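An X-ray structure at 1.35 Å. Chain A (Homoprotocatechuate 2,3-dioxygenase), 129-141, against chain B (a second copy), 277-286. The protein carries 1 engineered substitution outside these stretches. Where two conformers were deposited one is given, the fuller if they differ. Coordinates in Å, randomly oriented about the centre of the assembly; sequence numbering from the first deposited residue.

Chain A 129-141: FFETTHVERLHMR
Chain B, residues 277-286: DPDNPTITWN

The two stretches meet through side chains: no backbone hydrogen bond crosses between them. In the backbone register, Phe130(A) CA lies 9.7 Å from Asp277(B) CA and His134(A) CA lies 8.7 Å from Pro281(B) CA, which leaves room for side chains between. Contacts run in the same order along both chains, from Phe130(A) against Pro278(B) to Met140(A) against Trp285(B), and bury 422 Å² in sum. His134(A) (60 Å²) and Asp279(B) (58 Å²) are the most covered residues of their stretches; Arg137(A) (54 Å²) and Phe130(A) (50 Å²) come next.

Backbone torsions set the frame. Residues 131-137 of chain A are extended, with psi between 119° and 175°, and a type I turn follows from Leu138(A) to Arg141(A), closed by Arg141(A) N to Leu138(A) O at 2.9 Å. Chain B opens with a type I turn, Asp277(B) to Asn280(B), in which Asn280(B) N reaches Asp277(B) O at 3.0 Å; Pro278(B), phi -71°, suits its second position. An extended run then leads into the strand 283-286.

Two direct hydrogen bonds supply the polar contacts. His134(A) (chi1 -67°, m; chi2 -166°) points toward chain B and donates from NE2 to Asp279(B) OD2 at 2.8 Å, with an angle of 146° at the hydrogen. The acceptor lies near the imidazole plane, where an N-H can address it; Asp279(B) presents it with chi1 64° (p) and chi2 -13°. Arg137(A), long enough to span the gap, extends fully (chi1 to chi3 all t, chi4 159°), so that NH1 donates to Asn280(B) OD1 at 2.9 Å and 142°, again at the guanidinium edge. The CA-to-CB bond of Asn280(B) points away, but chi1 -176° (t) and chi2 71° bring its amide end nearer.

One water extends this polar group. It accepts from Arg137(A) NH1, which thus serves both OD1 and the water, at 3.1 Å and donates to Pro281(B) O at 2.8 Å.

Apolar packing occupies both ends. Phe130(A), chi1 171° (t) and chi2 79°, starts sideways but swings its ring inward, apolar against apolar, placing CE1 4.2 Å from Pro278(B) CG at the ring edge. At the other end, the flexible thioether of buried Met140(A) (m, t, p) meets the indole edge, SD 4.1 Å from Trp285(B) CZ2 and 89° off the six-membered ring's normal; the indole has chi1 -62° (m), chi2 76°. Between, His139(A) (chi1 69°, p; chi2 -60°) brings CE1 to 4.1 Å from Ile283(B) CD1 (m, t).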

# COMPACT_ATOMS: atom_id res chain seq x y z
N PHE A 129 28.07 19.31 13.51
CA PHE A 129 28.88 18.28 14.19
C PHE A 129 29.24 17.21 13.16
O PHE A 129 28.50 17.04 12.17
CB PHE A 129 28.12 17.66 15.36
CG PHE A 129 27.02 16.73 14.93
CD1 PHE A 129 25.76 17.23 14.65
CD2 PHE A 129 27.27 15.38 14.70
CE1 PHE A 129 24.76 16.39 14.18
CE2 PHE A 129 26.27 14.54 14.24
CZ PHE A 129 25.02 15.04 13.98
N PHE A 130 30.35 16.51 13.40
CA PHE A 130 30.65 15.25 12.72
C PHE A 130 30.53 14.05 13.67
O PHE A 130 29.80 13.09 13.38
CB PHE A 130 32.04 15.26 12.09
CG PHE A 130 32.45 13.92 11.58
CD1 PHE A 130 31.96 13.47 10.37
CD2 PHE A 130 33.22 13.07 12.36
CE1 PHE A 130 32.29 12.20 9.93
CE2 PHE A 130 33.56 11.82 11.92
CZ PHE A 130 33.09 11.38 10.71
N GLU A 131 31.22 14.10 14.82
CA GLU A 131 31.29 12.95 15.73
C GLU A 131 29.93 12.66 16.36
O GLU A 131 29.28 13.53 16.91
CB GLU A 131 32.30 13.21 16.86
CG GLU A 131 33.74 13.49 16.41
CD GLU A 131 34.69 13.91 17.53
OE1 GLU A 131 34.29 14.37 18.66
OE2 GLU A 131 35.91 13.77 17.25
N THR A 132 29.53 11.38 16.29
CA THR A 132 28.31 10.92 16.93
C THR A 132 28.44 9.44 17.27
O THR A 132 29.08 8.67 16.55
CB THR A 132 27.06 11.21 16.07
OG1 THR A 132 25.88 10.72 16.74
CG2 THR A 132 27.16 10.59 14.70
N THR A 133 27.84 9.05 18.39
CA THR A 133 27.85 7.66 18.82
C THR A 133 26.92 6.85 17.92
O THR A 133 25.74 7.15 17.81
CB THR A 133 27.35 7.57 20.27
OG1 THR A 133 28.20 8.37 21.08
CG2 THR A 133 27.35 6.13 20.78
N HIS A 134 27.46 5.82 17.28
CA HIS A 134 26.65 4.91 16.49
C HIS A 134 25.87 4.00 17.39
O HIS A 134 26.38 3.55 18.42
CB HIS A 134 27.52 4.06 15.57
CG HIS A 134 28.20 4.83 14.50
ND1 HIS A 134 28.78 4.20 13.43
CD2 HIS A 134 28.46 6.15 14.36
CE1 HIS A 134 29.34 5.11 12.65
NE2 HIS A 134 29.17 6.30 13.20
N VAL A 135 24.64 3.70 16.97
CA VAL A 135 23.76 2.81 17.70
C VAL A 135 23.24 1.72 16.77
O VAL A 135 23.51 1.74 15.58
CB VAL A 135 22.60 3.59 18.33
CG1 VAL A 135 23.12 4.61 19.34
CG2 VAL A 135 21.75 4.28 17.28
N GLU A 136 22.50 0.76 17.31
CA GLU A 136 21.93 -0.29 16.47
C GLU A 136 20.98 0.31 15.43
O GLU A 136 19.97 0.92 15.77
CB GLU A 136 21.15 -1.30 17.30
CG GLU A 136 20.62 -2.49 16.51
CD GLU A 136 19.67 -3.39 17.30
OE1 GLU A 136 19.53 -3.21 18.55
OE2 GLU A 136 19.04 -4.28 16.67
N ARG A 137 21.32 0.12 14.17
CA ARG A 137 20.46 0.53 13.08
C ARG A 137 19.27 -0.41 13.06
O ARG A 137 19.46 -1.62 12.92
CB ARG A 137 21.24 0.49 11.76
CG ARG A 137 20.62 1.34 10.67
CD ARG A 137 21.44 1.46 9.39
NE ARG A 137 20.91 2.63 8.69
CZ ARG A 137 21.53 3.34 7.75
NH1 ARG A 137 22.70 2.97 7.28
NH2 ARG A 137 20.92 4.43 7.28
N LEU A 138 18.05 0.11 13.25
CA LEU A 138 16.87 -0.75 13.42
C LEU A 138 16.13 -1.04 12.10
O LEU A 138 14.98 -1.50 12.13
CB LEU A 138 15.90 -0.14 14.43
CG LEU A 138 16.48 0.14 15.83
CD1 LEU A 138 15.48 0.94 16.66
CD2 LEU A 138 16.88 -1.13 16.56
N HIS A 139 16.78 -0.83 10.97
CA HIS A 139 16.09 -0.81 9.68
C HIS A 139 15.47 -2.16 9.27
O HIS A 139 14.59 -2.18 8.40
CB HIS A 139 17.01 -0.32 8.56
CG HIS A 139 18.12 -1.25 8.21
ND1 HIS A 139 19.09 -1.66 9.10
CD2 HIS A 139 18.43 -1.82 7.02
CE1 HIS A 139 19.91 -2.50 8.48
NE2 HIS A 139 19.55 -2.58 7.22
N MET A 140 15.93 -3.26 9.88
CA MET A 140 15.33 -4.59 9.62
C MET A 140 14.71 -5.18 10.85
O MET A 140 14.39 -6.38 10.88
CB MET A 140 16.36 -5.54 9.02
CG MET A 140 17.00 -4.97 7.77
SD MET A 140 17.95 -6.13 6.79
CE MET A 140 16.66 -7.19 6.22
N ARG A 141 14.47 -4.33 11.85
CA ARG A 141 13.84 -4.80 13.11
C ARG A 141 12.31 -4.79 12.98
O ARG A 141 11.57 -4.07 13.64
CB ARG A 141 14.33 -4.00 14.32
CG ARG A 141 15.79 -4.27 14.66
CD ARG A 141 16.07 -5.69 15.17
NE ARG A 141 15.19 -6.05 16.27
CZ ARG A 141 15.36 -5.69 17.54
NH1 ARG A 141 16.42 -4.99 17.90
NH2 ARG A 141 14.45 -6.04 18.43
N ASP B 277 26.09 9.31 4.65
CA ASP B 277 27.11 9.70 5.63
C ASP B 277 28.39 8.90 5.37
O ASP B 277 28.33 7.71 5.04
CB ASP B 277 26.63 9.45 7.05
CG ASP B 277 25.60 10.47 7.54
OD1 ASP B 277 25.04 11.28 6.77
OD2 ASP B 277 25.34 10.44 8.76
N PRO B 278 29.57 9.53 5.51
CA PRO B 278 30.81 8.88 5.06
C PRO B 278 31.25 7.71 5.92
O PRO B 278 32.04 6.90 5.48
CB PRO B 278 31.83 10.02 5.12
CG PRO B 278 31.27 11.00 6.09
CD PRO B 278 29.78 10.93 5.93
N ASP B 279 30.72 7.63 7.14
CA ASP B 279 30.97 6.51 8.04
C ASP B 279 29.76 5.58 8.12
O ASP B 279 29.60 4.84 9.09
CB ASP B 279 31.35 7.01 9.44
CG ASP B 279 30.25 7.78 10.12
OD1 ASP B 279 29.27 8.15 9.44
OD2 ASP B 279 30.38 8.06 11.34
N ASN B 280 28.90 5.63 7.12
CA ASN B 280 27.81 4.69 7.02
C ASN B 280 28.29 3.28 7.38
O ASN B 280 29.27 2.81 6.81
CB ASN B 280 27.28 4.67 5.59
CG ASN B 280 26.08 3.77 5.45
OD1 ASN B 280 24.99 4.09 5.94
ND2 ASN B 280 26.27 2.64 4.79
N PRO B 281 27.61 2.59 8.30
CA PRO B 281 28.12 1.29 8.73
C PRO B 281 28.04 0.25 7.63
O PRO B 281 26.98 0.04 7.05
CB PRO B 281 27.15 0.91 9.85
CG PRO B 281 26.63 2.18 10.37
CD PRO B 281 26.52 3.06 9.17
N THR B 282 29.16 -0.42 7.36
CA THR B 282 29.22 -1.47 6.34
C THR B 282 28.77 -2.81 6.93
O THR B 282 29.33 -3.25 7.92
CB THR B 282 30.65 -1.60 5.78
OG1 THR B 282 31.07 -0.33 5.29
CG2 THR B 282 30.70 -2.64 4.65
N ILE B 283 27.81 -3.47 6.27
CA ILE B 283 27.16 -4.68 6.81
C ILE B 283 27.72 -5.88 6.06
O ILE B 283 27.66 -5.92 4.83
CB ILE B 283 25.64 -4.64 6.62
CG1 ILE B 283 25.02 -3.41 7.29
CG2 ILE B 283 25.02 -5.90 7.21
CD1 ILE B 283 23.58 -3.17 6.86
N THR B 284 28.29 -6.84 6.79
CA THR B 284 28.76 -8.08 6.20
C THR B 284 27.83 -9.22 6.62
O THR B 284 27.62 -9.48 7.81
CB THR B 284 30.21 -8.39 6.59
OG1 THR B 284 31.07 -7.33 6.15
CG2 THR B 284 30.65 -9.73 5.98
N TRP B 285 27.33 -9.93 5.61
CA TRP B 285 26.53 -11.14 5.82
C TRP B 285 27.37 -12.36 5.52
O TRP B 285 28.22 -12.34 4.63
CB TRP B 285 25.35 -11.16 4.85
CG TRP B 285 24.38 -10.03 5.03
CD1 TRP B 285 24.56 -8.74 4.64
CD2 TRP B 285 23.06 -10.11 5.57
NE1 TRP B 285 23.44 -8.00 4.92
CE2 TRP B 285 22.51 -8.80 5.52
CE3 TRP B 285 22.31 -11.13 6.15
CZ2 TRP B 285 21.23 -8.51 5.94
CZ3 TRP B 285 21.02 -10.83 6.57
CH2 TRP B 285 20.51 -9.52 6.50
N ASN B 286 27.11 -13.42 6.27
CA ASN B 286 27.71 -14.71 5.97
C ASN B 286 27.02 -15.37 4.81
O ASN B 286 25.79 -15.37 4.74
CB ASN B 286 27.66 -15.62 7.19
CG ASN B 286 28.51 -16.86 7.01
OD1 ASN B 286 28.03 -17.88 6.55
ND2 ASN B 286 29.78 -16.74 7.30
O HOH W 1 24.31 0.39 7.65